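PDB 5IYS: phytoene synthase from Enterococcus hirae, which probably joins two isoprenoid diphosphates head to head as a magnesium-dependent squalene/phytoene-synthase-type enzyme, and binds two farnesyl thiodiphosphate molecules here. Local coordinates for residues A136-V139 with G140-L144; I154-P157 with A158-G162. All coordinates share one frame; numbering follows the deposited sequence.

Interaction 1 (A136-V139 with G140-L144). With FPS (S-[(2E,6E)-3,7,11-trimethyldodeca-2,6,10-trienyl] trihydrogen thiodiphosphate), chain G; FPS (S-[(2E,6E)-3,7,11-trimethyldodeca-2,6,10-trienyl] trihydrogen thiodiphosphate), chain H.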
ATOM      1  N   ALA A 136      -5.510  -1.667   1.758  1.00 15.22           N
ATOM      2  CA  ALA A 136      -4.542  -0.605   1.541  1.00 16.18           C
ATOM      3  C   ALA A 136      -4.733   0.542   2.507  1.00 16.80           C
ATOM      4  O   ALA A 136      -3.786   0.983   3.164  1.00 16.64           O
ATOM      5  CB  ALA A 136      -4.541  -0.147   0.057  1.00 16.33           C
ATOM      6  N   GLY A 137      -5.978   0.988   2.660  1.00 17.23           N
ATOM      7  CA  GLY A 137      -6.273   1.990   3.692  1.00 16.37           C
ATOM      8  C   GLY A 137      -5.956   1.480   5.093  1.00 17.32           C
ATOM      9  O   GLY A 137      -5.463   2.232   5.950  1.00 14.41           O
ATOM     10  N   SER A 138      -6.096   0.169   5.293  1.00 16.25           N
ATOM     11  CA  SER A 138      -5.743  -0.418   6.581  1.00 17.15           C
ATOM     12  C   SER A 138      -4.263  -0.239   6.911  1.00 17.32           C
ATOM     13  O   SER A 138      -3.886  -0.085   8.089  1.00 16.50           O
ATOM     14  CB  SER A 138      -6.125  -1.909   6.634  1.00 16.14           C
ATOM     15  OG  SER A 138      -5.488  -2.604   5.559  1.00 19.83           O
ATOM     16  N   VAL A 139      -3.427  -0.374   5.890  1.00 14.70           N
ATOM     17  CA  VAL A 139      -1.980  -0.172   6.057  1.00 16.61           C
ATOM     18  C   VAL A 139      -1.675   1.233   6.582  1.00 15.27           C
ATOM     19  O   VAL A 139      -0.867   1.435   7.483  1.00 14.20           O
ATOM     20  CB  VAL A 139      -1.202  -0.377   4.736  1.00 14.76           C
ATOM     21  CG1 VAL A 139       0.306  -0.164   4.984  1.00 16.83           C
ATOM     22  CG2 VAL A 139      -1.379  -1.828   4.242  1.00 14.40           C
ATOM     23  N   GLY A 140      -2.350   2.225   6.043  1.00 16.82           N
ATOM     24  CA  GLY A 140      -2.226   3.580   6.599  1.00 16.25           C
ATOM     25  C   GLY A 140      -2.538   3.609   8.083  1.00 16.67           C
ATOM     26  O   GLY A 140      -1.819   4.225   8.883  1.00 14.73           O
ATOM     27  N   LEU A 141      -3.605   2.910   8.469  1.00 15.96           N
ATOM     28  CA  LEU A 141      -3.954   2.868   9.875  1.00 16.45           C
ATOM     29  C   LEU A 141      -2.960   2.117  10.737  1.00 16.77           C
ATOM     30  O   LEU A 141      -2.781   2.454  11.910  1.00 17.15           O
ATOM     31  CB  LEU A 141      -5.362   2.294  10.040  1.00 19.40           C
ATOM     32  CG  LEU A 141      -6.440   3.134   9.348  1.00 22.65           C
ATOM     33  CD1 LEU A 141      -7.811   2.700   9.871  1.00 27.26           C
ATOM     34  CD2 LEU A 141      -6.194   4.606   9.624  1.00 21.75           C
ATOM     35  N   MET A 142      -2.399   1.020  10.219  1.00 16.75           N
ATOM     36  CA  MET A 142      -1.326   0.351  10.940  1.00 16.59           C
ATOM     37  C   MET A 142      -0.178   1.292  11.260  1.00 17.35           C
ATOM     38  O   MET A 142       0.401   1.217  12.354  1.00 18.77           O
ATOM     39  CB  MET A 142      -0.751  -0.817  10.127  1.00 15.62           C
ATOM     40  CG  MET A 142      -1.751  -1.877   9.778  1.00 18.19           C
ATOM     41  SD  MET A 142      -0.952  -3.063   8.638  1.00 21.33           S
ATOM     42  CE  MET A 142      -2.448  -3.807   7.996  1.00 22.00           C
ATOM     43  N   LEU A 143       0.215   2.095  10.270  1.00 16.57           N
ATOM     44  CA  LEU A 143       1.372   2.987  10.399  1.00 17.10           C
ATOM     45  C   LEU A 143       1.153   4.307  11.135  1.00 19.19           C
ATOM     46  O   LEU A 143       2.116   4.950  11.583  1.00 19.24           O
ATOM     47  CB  LEU A 143       1.937   3.305   9.011  1.00 15.72           C
ATOM     48  CG  LEU A 143       2.436   2.079   8.232  1.00 20.47           C
ATOM     49  CD1 LEU A 143       2.906   2.507   6.845  1.00 20.45           C
ATOM     50  CD2 LEU A 143       3.568   1.405   8.976  1.00 16.34           C
ATOM     51  N   LEU A 144      -0.090   4.757  11.222  1.00 16.77           N
ATOM     52  CA  LEU A 144      -0.339   6.095  11.754  1.00 16.51           C
ATOM     53  C   LEU A 144       0.308   6.345  13.118  1.00 17.33           C
ATOM     54  O   LEU A 144       0.797   7.444  13.380  1.00 17.86           O
ATOM     55  CB  LEU A 144      -1.841   6.345  11.866  1.00 18.87           C
ATOM     56  CG  LEU A 144      -2.525   7.125  10.734  1.00 25.15           C
ATOM     57  CD1 LEU A 144      -4.015   7.482  11.054  1.00 17.57           C
ATOM     58  CD2 LEU A 144      -1.732   8.392  10.422  1.00 22.40           C
TER
HETATM   59  C1  FPS G 506       2.157  -1.540  -2.712  1.00 41.38           C
HETATM   60  S1  FPS G 506       3.090  -2.709  -1.798  1.00 41.48           S
HETATM   61  C2  FPS G 506       1.372  -0.827  -1.625  1.00 37.31           C
HETATM   62  C3  FPS G 506       0.117  -0.369  -1.769  1.00 38.26           C
HETATM   63  C4  FPS G 506      -0.609  -0.512  -3.074  1.00 34.47           C
HETATM   64  C5  FPS G 506      -0.597   0.335  -0.631  1.00 33.77           C
HETATM   65  C6  FPS G 506       0.207   0.453   0.663  1.00 33.25           C
HETATM   66  C7  FPS G 506      -0.455   1.491   1.547  1.00 23.11           C
HETATM   67  C8  FPS G 506       0.253   2.329   2.325  1.00 23.82           C
HETATM   68  C10 FPS G 506      -0.524   3.236   3.255  1.00 18.71           C
HETATM   69  C9  FPS G 506       1.763   2.349   2.358  1.00 24.60           C
HETATM   70  C11 FPS G 506      -0.120   4.689   2.992  1.00 20.62           C
HETATM   71  C12 FPS G 506      -0.739   5.617   4.024  1.00 17.93           C
HETATM   72  C13 FPS G 506      -0.128   6.020   5.162  1.00 20.11           C
HETATM   73  C14 FPS G 506      -0.832   6.971   6.094  1.00 20.31           C
HETATM   74  C15 FPS G 506       1.265   5.573   5.522  1.00 23.53           C
HETATM   75  PA  FPS G 506       4.720  -3.385  -2.869  1.00 39.78           P
HETATM   76  O1A FPS G 506       5.800  -3.824  -1.980  1.00 38.97           O
HETATM   77  O2A FPS G 506       4.111  -4.726  -3.539  1.00 46.92           O
HETATM   78  O3A FPS G 506       5.184  -2.461  -4.085  1.00 46.79           O
HETATM   79  PB  FPS G 506       4.429  -2.720  -5.500  1.00 43.56           P
HETATM   80  O1B FPS G 506       5.225  -3.663  -6.360  1.00 45.94           O
HETATM   81  O2B FPS G 506       4.244  -1.325  -6.048  1.00 39.85           O
HETATM   82  O3B FPS G 506       3.061  -3.350  -5.354  1.00 50.92           O
HETATM   83  C1  FPS H 507       0.223  -4.747  -2.972  1.00 43.94           C
HETATM   84  S1  FPS H 507      -1.166  -4.544  -4.043  1.00 52.16           S
HETATM   85  C2  FPS H 507      -0.214  -5.461  -1.717  1.00 39.65           C
HETATM   86  C3  FPS H 507      -0.993  -4.927  -0.759  1.00 38.60           C
HETATM   87  C4  FPS H 507      -1.622  -3.563  -0.863  1.00 33.82           C
HETATM   88  C5  FPS H 507      -1.286  -5.773   0.459  1.00 33.54           C
HETATM   89  C6  FPS H 507      -0.076  -5.861   1.388  1.00 22.93           C
HETATM   90  C7  FPS H 507       0.525  -4.487   1.628  1.00 22.36           C
HETATM   91  C8  FPS H 507       1.847  -4.279   1.537  1.00 26.60           C
HETATM   92  C10 FPS H 507       2.334  -2.862   1.733  1.00 23.92           C
HETATM   93  C9  FPS H 507       2.791  -5.389   1.159  1.00 25.91           C
HETATM   94  C11 FPS H 507       2.708  -2.554   3.166  1.00 23.61           C
HETATM   95  C12 FPS H 507       3.541  -1.286   3.034  1.00 17.85           C
HETATM   96  C13 FPS H 507       4.059  -0.609   4.076  1.00 19.83           C
HETATM   97  C14 FPS H 507       3.882  -1.032   5.503  1.00 19.47           C
HETATM   98  C15 FPS H 507       4.838   0.636   3.792  1.00 17.53           C
HETATM   99  PA  FPS H 507      -0.951  -6.224  -5.183  1.00 46.32           P
HETATM  100  O1A FPS H 507      -1.047  -7.422  -4.314  1.00 45.10           O
HETATM  101  O2A FPS H 507      -2.140  -6.259  -6.267  1.00 40.73           O
HETATM  102  O3A FPS H 507       0.381  -6.024  -6.084  1.00 47.53           O
HETATM  103  PB  FPS H 507       1.773  -6.791  -5.975  1.00 53.74           P
HETATM  104  O1B FPS H 507       1.908  -7.536  -7.276  1.00 55.27           O
HETATM  105  O2B FPS H 507       1.843  -7.775  -4.828  1.00 53.73           O
HETATM  106  O3B FPS H 507       2.835  -5.728  -5.793  1.00 49.12           O
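Val139 and Leu143 stand one turn apart on the same face of a helix, and their branches CG1 and CD1 approach to 4.2 Å. With CG1 anti to the backbone N (chi1 -179°), Val139 sends this methyl to the two farnesyl chains at once: CG1 lies 3.6 Å from C8 of the FPS in chain G and 3.7 Å from C14 of the FPS in chain H. Leu143 CD1 likewise meets both, C15 of the first and C14 of the second. Next to Val139, Gly140 has no side chain, and its N comes within 3.5 Å of C10 of the chain G ligand, so the prenyl chain runs close against bare backbone there. Met142 turns another way. Its extended chain passes back along the preceding turn, with SD 4.0 Å from Val139 CA, and the CE methyl ends near Val139 CG2 and Ser138 OG; that hydroxyl is hydrogen-bonded to Tyr134 O. Backbone bonds hold these faces in place, among them Met142 N to Ser138 O at 2.8 Å and Leu143 N to Val139 O. In this all-helical prenyl-synthase fold, Val139 and Met142 pack on Met109 of helix 104-116 and Cys52 of helix 39-60, Leu143 touches Val48 of the latter helix, and Ala136 reaches Gln166 on helix 155-172.

Interaction 2 (I154-P157 with A158-G162); sequences IVVP and AKKLG. With FPS (S-[(2E,6E)-3,7,11-trimethyldodeca-2,6,10-trienyl] trihydrogen thiodiphosphate), chain G.
Ile154 O receives the N-H of Ala158 at 3.2 Å, the first of four consecutive i to i+4 backbone bonds that open helix 155-172 from its N-cap residue, Ile154. Lys159 N to Val155 O, Lys160 N to Val156 O and Leu161 N to Pro157 O follow, the shortest being Lys159 N to Val155 O at 2.9 Å. Pro157 sits in the first turn, where its nitrogen, which carries no hydrogen, is readily tolerated while its carbonyl still accepts from Leu161.

Apolar contacts divide between two faces. On the outer one, the straight aliphatic chain of Lys160 runs alongside Val156 in the same direction, and its CE comes 4.1 Å from Val156 CG1. On the inner one, Ala158 and Leu161 meet the chain G FPS. Leu161 places CG anti to the backbone N (chi1 178°), which brings CD2 to 3.7 Å from C12 of the ligand, while Ala158 CB stands 3.8 Å from the terminal methyl C14. Leu161 is backed by Leu242 and Ala246 of helix 236-258 and by Tyr224 of helix 207-227.

The charged ends find partners beyond this turn. Lys160 NZ forms a salt bridge with Glu226 OE1, and Lys159, its chain bent at chi3 (-89°), makes a cation-pi contact with Tyr133 of helix 125-143.

The chemistry is thus split by side: both lysine ammonium groups engage neighbouring helices, whereas small and branched hydrocarbon groups line the tail end of the pocket, consistent with recognition of the prenyl tail by shape and apolar contact.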
ATOM      1  N   ILE A 154      -6.308  11.998  12.192  1.00 20.36           N
ATOM      2  CA  ILE A 154      -6.164  12.004  10.746  1.00 19.31           C
ATOM      3  C   ILE A 154      -6.411  10.645  10.110  1.00 19.58           C
ATOM      4  O   ILE A 154      -5.771  10.285   9.124  1.00 16.93           O
ATOM      5  CB  ILE A 154      -4.760  12.515  10.329  1.00 22.02           C
ATOM      6  CG1 ILE A 154      -3.667  11.843  11.162  1.00 20.94           C
ATOM      7  CG2 ILE A 154      -4.662  14.054  10.472  1.00 20.92           C
ATOM      8  CD1 ILE A 154      -2.220  12.090  10.627  1.00 21.08           C
ATOM      9  N   VAL A 155      -7.346   9.875  10.652  1.00 19.26           N
ATOM     10  CA  VAL A 155      -7.626   8.578  10.038  1.00 21.62           C
ATOM     11  C   VAL A 155      -8.185   8.760   8.626  1.00 19.73           C
ATOM     12  O   VAL A 155      -7.944   7.936   7.746  1.00 17.28           O
ATOM     13  CB  VAL A 155      -8.667   7.741  10.841  1.00 23.06           C
ATOM     14  CG1 VAL A 155      -8.108   7.338  12.215  1.00 26.38           C
ATOM     15  CG2 VAL A 155      -9.985   8.531  10.977  1.00 31.74           C
ATOM     16  N   VAL A 156      -9.006   9.783   8.430  1.00 18.04           N
ATOM     17  CA  VAL A 156      -9.658   9.983   7.138  1.00 19.46           C
ATOM     18  C   VAL A 156      -8.655  10.210   5.990  1.00 18.46           C
ATOM     19  O   VAL A 156      -8.702   9.519   4.971  1.00 20.37           O
ATOM     20  CB  VAL A 156     -10.734  11.102   7.231  1.00 23.78           C
ATOM     21  CG1 VAL A 156     -11.203  11.498   5.833  1.00 23.50           C
ATOM     22  CG2 VAL A 156     -11.927  10.591   8.061  1.00 20.83           C
ATOM     23  N   PRO A 157      -7.749  11.181   6.144  1.00 16.43           N
ATOM     24  CA  PRO A 157      -6.763  11.364   5.086  1.00 19.25           C
ATOM     25  C   PRO A 157      -5.777  10.213   4.960  1.00 16.51           C
ATOM     26  O   PRO A 157      -5.295   9.953   3.873  1.00 19.03           O
ATOM     27  CB  PRO A 157      -6.037  12.655   5.478  1.00 20.52           C
ATOM     28  CG  PRO A 157      -6.397  12.921   6.903  1.00 19.18           C
ATOM     29  CD  PRO A 157      -7.817  12.348   7.035  1.00 17.49           C
ATOM     30  N   ALA A 158      -5.511   9.502   6.048  1.00 16.84           N
ATOM     31  CA  ALA A 158      -4.624   8.358   5.977  1.00 16.58           C
ATOM     32  C   ALA A 158      -5.258   7.295   5.108  1.00 18.40           C
ATOM     33  O   ALA A 158      -4.608   6.704   4.248  1.00 19.47           O
ATOM     34  CB  ALA A 158      -4.356   7.820   7.353  1.00 18.87           C
ATOM     35  N   LYS A 159      -6.541   7.028   5.342  1.00 19.27           N
ATOM     36  CA  LYS A 159      -7.241   6.032   4.545  1.00 20.10           C
ATOM     37  C   LYS A 159      -7.283   6.452   3.093  1.00 19.39           C
ATOM     38  O   LYS A 159      -7.239   5.607   2.216  1.00 17.83           O
ATOM     39  CB  LYS A 159      -8.669   5.834   5.052  1.00 21.95           C
ATOM     40  CG  LYS A 159      -8.768   5.020   6.340  1.00 21.18           C
ATOM     41  CD  LYS A 159     -10.180   4.455   6.499  1.00 28.79           C
ATOM     42  CE  LYS A 159     -11.110   5.408   7.231  1.00 43.77           C
ATOM     43  NZ  LYS A 159     -12.489   4.823   7.332  1.00 44.77           N
ATOM     44  N   LYS A 160      -7.421   7.744   2.832  1.00 17.69           N
ATOM     45  CA  LYS A 160      -7.385   8.224   1.448  1.00 15.18           C
ATOM     46  C   LYS A 160      -6.040   7.939   0.747  1.00 15.00           C
ATOM     47  O   LYS A 160      -6.013   7.701  -0.469  1.00 14.42           O
ATOM     48  CB  LYS A 160      -7.723   9.713   1.392  1.00 16.02           C
ATOM     49  CG  LYS A 160      -9.237   9.972   1.646  1.00 19.50           C
ATOM     50  CD  LYS A 160      -9.550  11.467   1.693  1.00 24.02           C
ATOM     51  CE  LYS A 160     -11.048  11.725   1.743  1.00 28.07           C
ATOM     52  NZ  LYS A 160     -11.180  13.195   1.924  1.00 33.40           N
ATOM     53  N   LEU A 161      -4.920   8.079   1.453  1.00 11.72           N
ATOM     54  CA  LEU A 161      -3.621   7.879   0.792  1.00 13.13           C
ATOM     55  C   LEU A 161      -3.474   6.388   0.425  1.00 13.78           C
ATOM     56  O   LEU A 161      -2.942   6.016  -0.628  1.00 14.91           O
ATOM     57  CB  LEU A 161      -2.453   8.260   1.720  1.00 13.84           C
ATOM     58  CG  LEU A 161      -1.039   8.044   1.145  1.00 14.75           C
ATOM     59  CD1 LEU A 161      -0.860   8.576  -0.273  1.00 16.80           C
ATOM     60  CD2 LEU A 161       0.020   8.640   2.073  1.00 22.30           C
ATOM     61  N   GLY A 162      -3.909   5.522   1.326  1.00 15.60           N
ATOM     62  CA  GLY A 162      -3.882   4.069   1.045  1.00 16.99           C
ATOM     63  C   GLY A 162      -4.775   3.716  -0.136  1.00 16.88           C
ATOM     64  O   GLY A 162      -4.401   2.952  -1.025  1.00 15.96           O
TER
HETATM   65  C1  FPS G 506       2.157  -1.540  -2.712  1.00 41.38           C
HETATM   66  S1  FPS G 506       3.090  -2.709  -1.798  1.00 41.48           S
HETATM   67  C2  FPS G 506       1.372  -0.827  -1.625  1.00 37.31           C
HETATM   68  C3  FPS G 506       0.117  -0.369  -1.769  1.00 38.26           C
HETATM   69  C4  FPS G 506      -0.609  -0.512  -3.074  1.00 34.47           C
HETATM   70  C5  FPS G 506      -0.597   0.335  -0.631  1.00 33.77           C
HETATM   71  C6  FPS G 506       0.207   0.453   0.663  1.00 33.25           C
HETATM   72  C7  FPS G 506      -0.455   1.491   1.547  1.00 23.11           C
HETATM   73  C8  FPS G 506       0.253   2.329   2.325  1.00 23.82           C
HETATM   74  C10 FPS G 506      -0.524   3.236   3.255  1.00 18.71           C
HETATM   75  C9  FPS G 506       1.763   2.349   2.358  1.00 24.60           C
HETATM   76  C11 FPS G 506      -0.120   4.689   2.992  1.00 20.62           C
HETATM   77  C12 FPS G 506      -0.739   5.617   4.024  1.00 17.93           C
HETATM   78  C13 FPS G 506      -0.128   6.020   5.162  1.00 20.11           C
HETATM   79  C14 FPS G 506      -0.832   6.971   6.094  1.00 20.31           C
HETATM   80  C15 FPS G 506       1.265   5.573   5.522  1.00 23.53           C
HETATM   81  PA  FPS G 506       4.720  -3.385  -2.869  1.00 39.78           P
HETATM   82  O1A FPS G 506       5.800  -3.824  -1.980  1.00 38.97           O
HETATM   83  O2A FPS G 506       4.111  -4.726  -3.539  1.00 46.92           O
HETATM   84  O3A FPS G 506       5.184  -2.461  -4.085  1.00 46.79           O
HETATM   85  PB  FPS G 506       4.429  -2.720  -5.500  1.00 43.56           P
HETATM   86  O1B FPS G 506       5.225  -3.663  -6.360  1.00 45.94           O
HETATM   87  O2B FPS G 506       4.244  -1.325  -6.048  1.00 39.85           O
HETATM   88  O3B FPS G 506       3.061  -3.350  -5.354  1.00 50.92           O

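Overall arrangement
Interactions 1 and 2 belong to consecutive helices, 125-143 and 155-172, and their centres lie 8 Å apart. They pack directly: Ala136 CB is 3.3 Å from Gly162 O, and Leu144 CD1 is 3.7 Å from Ala158 CB. Both touch the chain G FPS, interaction 1 along its middle and tail, interaction 2 at its tail; interaction 1 alone of the two also meets the chain H ligand, which is about 10 Å from the Leu161 side chain. The diphosphate ends of the ligands and the magnesium ions, two of them bound by Asp56 and Asp60, lie farther along the pocket, the Ala136 side chain being about 9 Å from a magnesium ion.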